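Local coordinates for protein methionyl-tRNA formyltransferase (Clostridium thermocellum, PDB 1ZGH) that probably transfers a formyl group from 10-formyltetrahydrofolate to the methionine carried by initiator tRNA, at residues A[33-39]-A[81-87]; A[41-46]-A[164-168]; A[102-108]-A[128-133]. One frame throughout, in Å; residues are numbered along the deposited sequence.

In the fold
Contacts 1 and 3 lie in the same mixed six-stranded sheet: contact 1 pairs parallel strands 31-36 and 80-83, and contact 3 adds antiparallel strand 127-134 to strand 100-104, the neighbour of strand 80-83. Their centres are about 14 Å apart, and Phe83 and Pro84 touch Phe103. Contact 2 brings together helices 40-52 and 156-178 on the sheet. Its centre lies about 10 Å from that of contact 1 and about 15 Å from that of contact 3. Phe168 touches Ile35 and Pro84, and Ile167 touches Phe103. The C-terminal ends of strands 80-83 and 100-104, with His104 close to Asp140, lie where formyltransferases of this family generally hold their active site.

Contact 1: residues A[33-39]-A[81-87]; sequences IIIATTK and ILFPHWS
Ala36 puts its methyl over one face of the Trp86 indole, in a CH-pi contact with CB 4.0 Å from the centroid of the six-membered ring and 20° off its normal. Phe83 CE2 lies over the same face, and Ala36 CB touches it at 3.7 Å, so the methyl and the phenyl rim sit next to each other there. The Trp86 side chain gets there with CG anti to the backbone N (chi1 -167°); it also touches Ile62, and Trp88 meets it edge-to-face. The imidazole of His85 is gripped at its edge, where ND1 donates to Thr38 OG1 at 3.1 Å, almost exactly in the ring plane. Thr38 OG1 in turn donates to Ser87 OG, 3.2 Å away. Behind these groups the strands run parallel: Leu82 N binds Ile34 O at 2.8 Å, and Ala36 N binds Leu82 O at 2.9 Å. Further along, Thr38 N binds His85 O. The Ile34 and Ile81 side chains run alongside each other, CG2 against CG2, whereas the Pro84 ring sets its CD 3.8 Å from Ile35 CG2. Since Thr38 OG1 accepts from His85 ND1 and donates to Ser87 OG, its hydroxyl is used in both senses; the short chain of bonds restrains the rotation of the imidazole and ties the two loops together.

Contact 2: residues A[41-46]-A[164-168]; sequences WNIKNA and SKIIF
Asn45 reaches across to both Phe168 and Ser164, and different parts of its side chain do different work. CB sits over one face of the Phe168 ring, 3.8 Å from the centroid and 22° off the normal, displaced toward the rim so that its nearest ring atom is CD2 at 3.5 Å. At CG the chain turns from hydrocarbon to amide. ND2 donates to Ser164 OG at 2.9 Å with an N-H...O angle of 157°, and the serine oxygen lies close to the amide plane. OD1, the other branch, takes a bond from Lys44 NZ of its own helix, which arrives from above the carbonyl plane. Both ends of the amide are therefore held. Ser164 OG, anti to its own backbone N (chi1 -171°), passes the bond on to Asn42 OD1 at 2.7 Å; Asn42 ND2 then binds Thr38 O in the loop before the helix. This line of bonds satisfies a buried serine hydroxyl between two asparagines. Next to it, Trp41 presents its edge to Ser164, Trp41 CD1 lying 3.8 Å from Ser164 CB. Ala46 extends the cover of the Phe168 ring, Ala46 CA 3.6 Å from Phe168 CE1, and the ring also packs on Ile35 and Pro84. The two segments run roughly parallel, their axes approaching to 10.3 Å. Helix 40-52 is the crossover of a beta-alpha-beta unit joining parallel strands 31-36 and 57-62; helix 156-178, which follows the antiparallel edge strand 144-151, packs beside it on the sheet, a layering consistent with the Rossmann-like formyltransferase domain.

Contact 3: residues A[102-108]-A[128-133]; sequences VFHMTDL and TKISAI
Leu108 lies across Ile133 at about a right angle, its CD1 3.7 Å from Ile133 CG2 and also touching Ser131 CB. Next to this apolar crossing, Ser131 OG, anti to the carbonyl carbon (chi1 -51°), donates to Thr106 O at 2.7 Å, nearly in line with the carbonyl. Thr128 OG1 donates to O of Met105, a selenomethionine, at 2.7 Å, but from above the carbonyl plane. A water accepts from Asp107 N and donates to Thr128 OG1. The hydroxyl bonds take over where the antiparallel strands part: Val102 with Ile133 and His104 with Ser131 are hydrogen-bonded pairs, and Phe103 with Ala132 is the non-hydrogen-bonded pair between them. Here the sheet of the formyltransferase domain changes from parallel to antiparallel strands. His104, whose side chain touches Asp140 and bonds Gly111 O through NE2, sits where this family generally has its active-site histidine. Phe103 turns its ring edge to Ile130 CG2, while its CE2 meets Ala132 CB at 3.8 Å; Ile167 and Ile172 of helix 156-178 pack on it. The Lys129 chain runs alongside the Asp107 carboxylate, Asp107 OD1 4.0 Å from Lys129 CD, yet their charges pair elsewhere, Asp107 with Lys147 and Lys129 with Asp149.

Contact 1: residues A[33-39]-A[81-87]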
loop_
_atom_site.group_PDB
_atom_site.type_symbol
_atom_site.label_atom_id
_atom_site.label_comp_id
_atom_site.label_asym_id
_atom_site.label_seq_id
_atom_site.Cartn_x
_atom_site.Cartn_y
_atom_site.Cartn_z
ATOM N N ILE A 33 19.258 -1.398 8.862
ATOM C CA ILE A 33 17.822 -1.204 8.636
ATOM C C ILE A 33 17.076 -2.513 8.387
ATOM O O ILE A 33 17.664 -3.536 7.985
ATOM C CB ILE A 33 17.526 -0.270 7.448
ATOM C CG1 ILE A 33 18.039 -0.863 6.139
ATOM C CG2 ILE A 33 18.118 1.138 7.656
ATOM C CD1 ILE A 33 17.491 -0.150 4.910
ATOM N N ILE A 34 15.769 -2.463 8.631
ATOM C CA ILE A 34 14.887 -3.539 8.240
ATOM C C ILE A 34 13.922 -2.966 7.215
ATOM O O ILE A 34 13.396 -1.872 7.396
ATOM C CB ILE A 34 14.104 -4.110 9.432
ATOM C CG1 ILE A 34 15.047 -4.811 10.420
ATOM C CG2 ILE A 34 13.001 -5.087 8.958
ATOM C CD1 ILE A 34 14.399 -5.173 11.700
ATOM N N ILE A 35 13.723 -3.715 6.138
ATOM C CA ILE A 35 12.590 -3.533 5.233
ATOM C C ILE A 35 11.604 -4.681 5.417
ATOM O O ILE A 35 11.879 -5.819 5.050
ATOM C CB ILE A 35 13.021 -3.446 3.749
ATOM C CG1 ILE A 35 14.127 -2.387 3.602
ATOM C CG2 ILE A 35 11.798 -3.090 2.840
ATOM C CD1 ILE A 35 14.599 -2.152 2.183
ATOM N N ALA A 36 10.433 -4.358 5.949
ATOM C CA ALA A 36 9.384 -5.350 6.136
ATOM C C ALA A 36 8.298 -5.085 5.105
ATOM O O ALA A 36 7.668 -4.037 5.096
ATOM C CB ALA A 36 8.846 -5.285 7.567
ATOM N N THR A 37 8.124 -6.001 4.175
ATOM C CA THR A 37 7.147 -5.757 3.096
ATOM C C THR A 37 6.628 -7.072 2.552
ATOM O O THR A 37 7.318 -8.111 2.628
ATOM C CB THR A 37 7.808 -4.937 1.950
ATOM O OG1 THR A 37 6.809 -4.401 1.064
ATOM C CG2 THR A 37 8.854 -5.802 1.175
ATOM N N THR A 38 5.436 -6.993 1.962
ATOM C CA THR A 38 4.877 -8.053 1.158
ATOM C C THR A 38 4.561 -7.522 -0.249
ATOM O O THR A 38 4.693 -6.322 -0.533
ATOM C CB THR A 38 3.620 -8.613 1.843
ATOM O OG1 THR A 38 2.675 -7.577 1.935
ATOM C CG2 THR A 38 3.967 -9.075 3.236
ATOM N N LYS A 39 4.141 -8.456 -1.094
ATOM C CA LYS A 39 3.875 -8.300 -2.538
ATOM C C LYS A 39 5.140 -8.457 -3.331
ATOM O O LYS A 39 6.194 -7.926 -2.969
ATOM C CB LYS A 39 3.166 -7.010 -2.910
ATOM C CG LYS A 39 1.887 -6.744 -2.119
ATOM C CD LYS A 39 0.784 -7.843 -2.298
ATOM C CE LYS A 39 -0.541 -7.313 -1.801
ATOM N NZ LYS A 39 -1.667 -8.304 -1.891
ATOM N N ILE A 81 12.918 0.901 10.666
ATOM C CA ILE A 81 12.192 -0.242 10.122
ATOM C C ILE A 81 11.207 0.372 9.118
ATOM O O ILE A 81 10.406 1.217 9.485
ATOM C CB ILE A 81 11.430 -1.060 11.175
ATOM C CG1 ILE A 81 12.350 -1.438 12.359
ATOM C CG2 ILE A 81 10.800 -2.311 10.517
ATOM C CD1 ILE A 81 11.631 -2.157 13.468
ATOM N N LEU A 82 11.338 -0.035 7.864
ATOM C CA LEU A 82 10.637 0.564 6.742
ATOM C C LEU A 82 9.567 -0.415 6.271
ATOM O O LEU A 82 9.875 -1.560 6.015
ATOM C CB LEU A 82 11.625 0.841 5.595
ATOM C CG LEU A 82 12.839 1.706 6.037
ATOM C CD1 LEU A 82 13.961 1.686 5.049
ATOM C CD2 LEU A 82 12.373 3.106 6.240
ATOM N N PHE A 83 8.325 0.058 6.115
ATOM C CA PHE A 83 7.212 -0.793 5.696
ATOM C C PHE A 83 6.606 -0.297 4.349
ATOM O O PHE A 83 5.693 0.508 4.371
ATOM C CB PHE A 83 6.124 -0.765 6.773
ATOM C CG PHE A 83 6.529 -1.345 8.104
ATOM C CD1 PHE A 83 7.225 -0.575 9.053
ATOM C CD2 PHE A 83 6.187 -2.641 8.431
ATOM C CE1 PHE A 83 7.569 -1.107 10.299
ATOM C CE2 PHE A 83 6.543 -3.192 9.659
ATOM C CZ PHE A 83 7.218 -2.425 10.601
ATOM N N PRO A 84 7.169 -0.689 3.187
ATOM C CA PRO A 84 6.547 -0.285 1.908
ATOM C C PRO A 84 5.116 -0.767 1.735
ATOM O O PRO A 84 4.268 -0.008 1.256
ATOM C CB PRO A 84 7.452 -0.914 0.871
ATOM C CG PRO A 84 8.767 -1.037 1.560
ATOM C CD PRO A 84 8.448 -1.383 2.970
ATOM N N HIS A 85 4.864 -2.005 2.145
ATOM C CA HIS A 85 3.531 -2.544 2.266
ATOM C C HIS A 85 3.489 -3.655 3.296
ATOM O O HIS A 85 4.202 -4.656 3.210
ATOM C CB HIS A 85 3.022 -3.129 0.917
ATOM C CG HIS A 85 1.599 -3.605 1.015
ATOM N ND1 HIS A 85 1.266 -4.906 1.326
ATOM C CD2 HIS A 85 0.436 -2.918 1.021
ATOM C CE1 HIS A 85 -0.045 -5.015 1.435
ATOM N NE2 HIS A 85 -0.575 -3.822 1.249
ATOM N N TRP A 86 2.660 -3.502 4.296
ATOM C CA TRP A 86 2.617 -4.495 5.345
ATOM C C TRP A 86 1.194 -4.694 5.807
ATOM O O TRP A 86 0.511 -3.753 6.192
ATOM C CB TRP A 86 3.487 -4.052 6.509
ATOM C CG TRP A 86 3.793 -5.095 7.548
ATOM C CD1 TRP A 86 3.315 -5.128 8.818
ATOM C CD2 TRP A 86 4.675 -6.216 7.419
ATOM N NE1 TRP A 86 3.820 -6.208 9.487
ATOM C CE2 TRP A 86 4.672 -6.888 8.657
ATOM C CE3 TRP A 86 5.487 -6.712 6.378
ATOM C CZ2 TRP A 86 5.427 -8.032 8.890
ATOM C CZ3 TRP A 86 6.235 -7.869 6.611
ATOM C CH2 TRP A 86 6.202 -8.508 7.859
ATOM N N SER A 87 0.850 -5.962 5.915
ATOM C CA SER A 87 -0.519 -6.436 5.998
ATOM C C SER A 87 -1.028 -6.513 7.439
ATOM O O SER A 87 -2.220 -6.314 7.705
ATOM C CB SER A 87 -0.546 -7.819 5.314
ATOM O OG SER A 87 0.532 -7.900 4.345
#

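Contact 2: residues A[41-46]-A[164-168]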
loop_
_atom_site.group_PDB
_atom_site.type_symbol
_atom_site.label_atom_id
_atom_site.label_comp_id
_atom_site.label_asym_id
_atom_site.label_seq_id
_atom_site.Cartn_x
_atom_site.Cartn_y
_atom_site.Cartn_z
ATOM N N TRP A 41 6.387 -7.292 -6.058
ATOM C CA TRP A 41 7.149 -6.141 -6.609
ATOM C C TRP A 41 7.955 -5.438 -5.489
ATOM O O TRP A 41 9.074 -4.992 -5.701
ATOM C CB TRP A 41 6.229 -5.166 -7.372
ATOM C CG TRP A 41 5.038 -4.697 -6.573
ATOM C CD1 TRP A 41 4.997 -3.660 -5.708
ATOM C CD2 TRP A 41 3.738 -5.300 -6.535
ATOM N NE1 TRP A 41 3.742 -3.545 -5.147
ATOM C CE2 TRP A 41 2.959 -4.562 -5.618
ATOM C CE3 TRP A 41 3.152 -6.374 -7.208
ATOM C CZ2 TRP A 41 1.617 -4.849 -5.389
ATOM C CZ3 TRP A 41 1.847 -6.686 -6.944
ATOM C CH2 TRP A 41 1.090 -5.926 -6.051
ATOM N N ASN A 42 7.384 -5.371 -4.286
ATOM C CA ASN A 42 8.065 -4.732 -3.157
ATOM C C ASN A 42 9.255 -5.558 -2.713
ATOM O O ASN A 42 10.303 -5.027 -2.397
ATOM C CB ASN A 42 7.122 -4.566 -1.960
ATOM C CG ASN A 42 6.065 -3.482 -2.182
ATOM O OD1 ASN A 42 6.382 -2.401 -2.650
ATOM N ND2 ASN A 42 4.823 -3.792 -1.855
ATOM N N ILE A 43 9.083 -6.875 -2.676
ATOM C CA ILE A 43 10.168 -7.773 -2.299
ATOM C C ILE A 43 11.330 -7.697 -3.295
ATOM O O ILE A 43 12.503 -7.672 -2.905
ATOM C CB ILE A 43 9.650 -9.220 -2.158
ATOM C CG1 ILE A 43 8.624 -9.300 -1.017
ATOM C CG2 ILE A 43 10.830 -10.192 -1.911
ATOM C CD1 ILE A 43 7.848 -10.632 -1.001
ATOM N N LYS A 44 10.997 -7.718 -4.582
ATOM C CA LYS A 44 11.982 -7.561 -5.637
ATOM C C LYS A 44 12.734 -6.247 -5.434
ATOM O O LYS A 44 13.937 -6.223 -5.535
ATOM C CB LYS A 44 11.336 -7.599 -7.036
ATOM C CG LYS A 44 12.285 -7.157 -8.214
ATOM C CD LYS A 44 11.587 -7.108 -9.618
ATOM C CE LYS A 44 10.382 -6.136 -9.731
ATOM N NZ LYS A 44 10.678 -4.663 -9.605
ATOM N N ASN A 45 12.002 -5.163 -5.183
ATOM C CA ASN A 45 12.588 -3.828 -5.063
ATOM C C ASN A 45 13.467 -3.707 -3.808
ATOM O O ASN A 45 14.485 -3.003 -3.815
ATOM C CB ASN A 45 11.484 -2.741 -5.067
ATOM C CG ASN A 45 10.906 -2.468 -6.468
ATOM O OD1 ASN A 45 11.516 -2.806 -7.475
ATOM N ND2 ASN A 45 9.733 -1.840 -6.525
ATOM N N ALA A 46 13.090 -4.435 -2.763
ATOM C CA ALA A 46 13.856 -4.490 -1.530
ATOM C C ALA A 46 15.150 -5.254 -1.727
ATOM O O ALA A 46 16.195 -4.816 -1.233
ATOM C CB ALA A 46 13.022 -5.114 -0.402
ATOM N N SER A 164 5.650 1.890 -5.323
ATOM C CA SER A 164 6.819 1.161 -4.826
ATOM C C SER A 164 8.096 1.768 -5.395
ATOM O O SER A 164 9.087 1.975 -4.663
ATOM C CB SER A 164 6.711 -0.329 -5.164
ATOM O OG SER A 164 7.727 -1.077 -4.513
ATOM N N LYS A 165 8.070 2.074 -6.697
ATOM C CA LYS A 165 9.201 2.706 -7.345
ATOM C C LYS A 165 9.523 4.087 -6.725
ATOM O O LYS A 165 10.680 4.403 -6.505
ATOM C CB LYS A 165 8.999 2.766 -8.856
ATOM C CG LYS A 165 10.129 3.362 -9.649
ATOM C CD LYS A 165 10.015 3.041 -11.187
ATOM C CE LYS A 165 10.867 3.940 -12.035
ATOM N NZ LYS A 165 11.027 3.412 -13.452
ATOM N N ILE A 166 8.504 4.884 -6.419
ATOM C CA ILE A 166 8.700 6.168 -5.730
ATOM C C ILE A 166 9.290 5.964 -4.328
ATOM O O ILE A 166 10.193 6.698 -3.912
ATOM C CB ILE A 166 7.362 6.982 -5.671
ATOM C CG1 ILE A 166 6.983 7.413 -7.096
ATOM C CG2 ILE A 166 7.486 8.205 -4.713
ATOM C CD1 ILE A 166 5.548 8.017 -7.292
ATOM N N ILE A 167 8.796 4.959 -3.613
ATOM C CA ILE A 167 9.208 4.710 -2.263
ATOM C C ILE A 167 10.692 4.285 -2.227
ATOM O O ILE A 167 11.515 4.807 -1.430
ATOM C CB ILE A 167 8.312 3.662 -1.591
ATOM C CG1 ILE A 167 6.957 4.299 -1.260
ATOM C CG2 ILE A 167 8.947 3.126 -0.292
ATOM C CD1 ILE A 167 5.861 3.280 -0.857
ATOM N N PHE A 168 11.030 3.347 -3.098
ATOM C CA PHE A 168 12.381 2.777 -3.123
ATOM C C PHE A 168 13.431 3.646 -3.796
ATOM O O PHE A 168 14.589 3.644 -3.348
ATOM C CB PHE A 168 12.387 1.377 -3.740
ATOM C CG PHE A 168 11.941 0.301 -2.771
ATOM C CD1 PHE A 168 12.827 -0.207 -1.846
ATOM C CD2 PHE A 168 10.636 -0.180 -2.783
ATOM C CE1 PHE A 168 12.432 -1.194 -0.927
ATOM C CE2 PHE A 168 10.218 -1.176 -1.884
ATOM C CZ PHE A 168 11.149 -1.691 -0.943
#

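Contact 3: residues A[102-108]-A[128-133]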
loop_
_atom_site.group_PDB
_atom_site.type_symbol
_atom_site.label_atom_id
_atom_site.label_comp_id
_atom_site.label_asym_id
_atom_site.label_seq_id
_atom_site.Cartn_x
_atom_site.Cartn_y
_atom_site.Cartn_z
ATOM N N VAL A 102 5.937 3.828 8.048
ATOM C CA VAL A 102 4.916 3.352 7.117
ATOM C C VAL A 102 4.743 4.359 5.983
ATOM O O VAL A 102 4.878 5.552 6.184
ATOM C CB VAL A 102 3.593 3.104 7.892
ATOM C CG1 VAL A 102 2.352 3.183 6.982
ATOM C CG2 VAL A 102 3.671 1.771 8.573
ATOM N N PHE A 103 4.402 3.857 4.796
ATOM C CA PHE A 103 4.202 4.668 3.606
ATOM C C PHE A 103 2.742 4.593 3.228
ATOM O O PHE A 103 2.300 3.586 2.678
ATOM C CB PHE A 103 5.110 4.153 2.487
ATOM C CG PHE A 103 6.554 4.359 2.769
ATOM C CD1 PHE A 103 7.276 3.420 3.475
ATOM C CD2 PHE A 103 7.196 5.518 2.358
ATOM C CE1 PHE A 103 8.606 3.621 3.731
ATOM C CE2 PHE A 103 8.528 5.705 2.600
ATOM C CZ PHE A 103 9.231 4.772 3.287
ATOM N N HIS A 104 1.974 5.624 3.586
ATOM C CA HIS A 104 0.515 5.568 3.470
ATOM C C HIS A 104 0.072 6.484 2.329
ATOM O O HIS A 104 0.441 7.649 2.290
ATOM C CB HIS A 104 -0.124 5.920 4.804
ATOM C CG HIS A 104 -1.613 5.973 4.776
ATOM N ND1 HIS A 104 -2.405 4.854 4.895
ATOM C CD2 HIS A 104 -2.461 7.022 4.639
ATOM C CE1 HIS A 104 -3.677 5.210 4.844
ATOM N NE2 HIS A 104 -3.739 6.524 4.702
HETATM N N MSE A 105 -0.670 5.936 1.366
HETATM C CA MSE A 105 -0.877 6.647 0.090
HETATM C C MSE A 105 -1.999 7.668 0.092
HETATM O O MSE A 105 -2.701 7.840 -0.904
HETATM C CB MSE A 105 -1.037 5.658 -1.077
HETATM C CG MSE A 105 -2.259 4.811 -1.066
HETATM SE SE MSE A 105 -2.538 4.091 -2.944
HETATM C CE MSE A 105 -0.897 3.151 -3.151
ATOM N N THR A 106 -2.167 8.374 1.203
ATOM C CA THR A 106 -3.070 9.511 1.225
ATOM C C THR A 106 -2.336 10.769 1.716
ATOM O O THR A 106 -1.243 10.706 2.329
ATOM C CB THR A 106 -4.308 9.262 2.090
ATOM O OG1 THR A 106 -3.939 9.260 3.483
ATOM C CG2 THR A 106 -4.967 7.941 1.718
ATOM N N ASP A 107 -2.959 11.896 1.407
ATOM C CA ASP A 107 -2.489 13.205 1.797
ATOM C C ASP A 107 -2.950 13.492 3.255
ATOM O O ASP A 107 -3.871 14.276 3.511
ATOM C CB ASP A 107 -3.023 14.228 0.763
ATOM C CG ASP A 107 -2.336 15.604 0.870
ATOM O OD1 ASP A 107 -1.463 15.777 1.741
ATOM O OD2 ASP A 107 -2.681 16.514 0.072
ATOM N N LEU A 108 -2.286 12.843 4.209
ATOM C CA LEU A 108 -2.710 12.846 5.623
ATOM C C LEU A 108 -2.738 14.257 6.204
ATOM O O LEU A 108 -1.866 15.063 5.860
ATOM C CB LEU A 108 -1.783 11.953 6.458
ATOM C CG LEU A 108 -1.973 10.449 6.249
ATOM C CD1 LEU A 108 -0.787 9.678 6.837
ATOM C CD2 LEU A 108 -3.260 9.987 6.867
ATOM N N THR A 128 -2.903 11.467 -5.619
ATOM C CA THR A 128 -2.809 11.465 -4.159
ATOM C C THR A 128 -1.367 11.803 -3.761
ATOM O O THR A 128 -0.559 12.191 -4.614
ATOM C CB THR A 128 -3.277 10.088 -3.579
ATOM O OG1 THR A 128 -3.358 10.146 -2.153
ATOM C CG2 THR A 128 -2.371 8.932 -3.996
ATOM N N LYS A 129 -1.044 11.666 -2.484
ATOM C CA LYS A 129 0.340 11.747 -2.030
ATOM C C LYS A 129 0.657 10.481 -1.245
ATOM O O LYS A 129 -0.228 9.871 -0.651
ATOM C CB LYS A 129 0.570 12.997 -1.178
ATOM C CG LYS A 129 0.553 14.304 -1.979
ATOM C CD LYS A 129 1.198 15.413 -1.229
ATOM C CE LYS A 129 0.867 16.800 -1.808
ATOM N NZ LYS A 129 1.106 16.840 -3.272
ATOM N N ILE A 130 1.911 10.059 -1.297
ATOM C CA ILE A 130 2.422 9.030 -0.415
ATOM C C ILE A 130 3.056 9.762 0.771
ATOM O O ILE A 130 3.945 10.586 0.565
ATOM C CB ILE A 130 3.488 8.152 -1.133
ATOM C CG1 ILE A 130 2.913 7.595 -2.447
ATOM C CG2 ILE A 130 3.985 7.023 -0.209
ATOM C CD1 ILE A 130 3.942 6.849 -3.300
ATOM N N SER A 131 2.551 9.509 1.985
ATOM C CA SER A 131 3.079 10.069 3.207
ATOM C C SER A 131 3.917 9.031 3.953
ATOM O O SER A 131 3.432 7.937 4.299
ATOM C CB SER A 131 1.958 10.550 4.139
ATOM O OG SER A 131 1.054 11.395 3.484
ATOM N N ALA A 132 5.179 9.377 4.201
ATOM C CA ALA A 132 6.031 8.582 5.087
ATOM C C ALA A 132 5.758 9.070 6.507
ATOM O O ALA A 132 5.922 10.269 6.799
ATOM C CB ALA A 132 7.486 8.735 4.706
ATOM N N ILE A 133 5.303 8.157 7.370
ATOM C CA ILE A 133 4.930 8.487 8.749
ATOM C C ILE A 133 5.539 7.557 9.782
ATOM O O ILE A 133 5.813 6.392 9.503
ATOM C CB ILE A 133 3.403 8.465 8.956
ATOM C CG1 ILE A 133 2.856 7.034 8.854
ATOM C CG2 ILE A 133 2.740 9.380 7.939
ATOM C CD1 ILE A 133 1.371 6.924 9.120
HETATM O O HOH W 1 -5.049 11.623 -0.589
#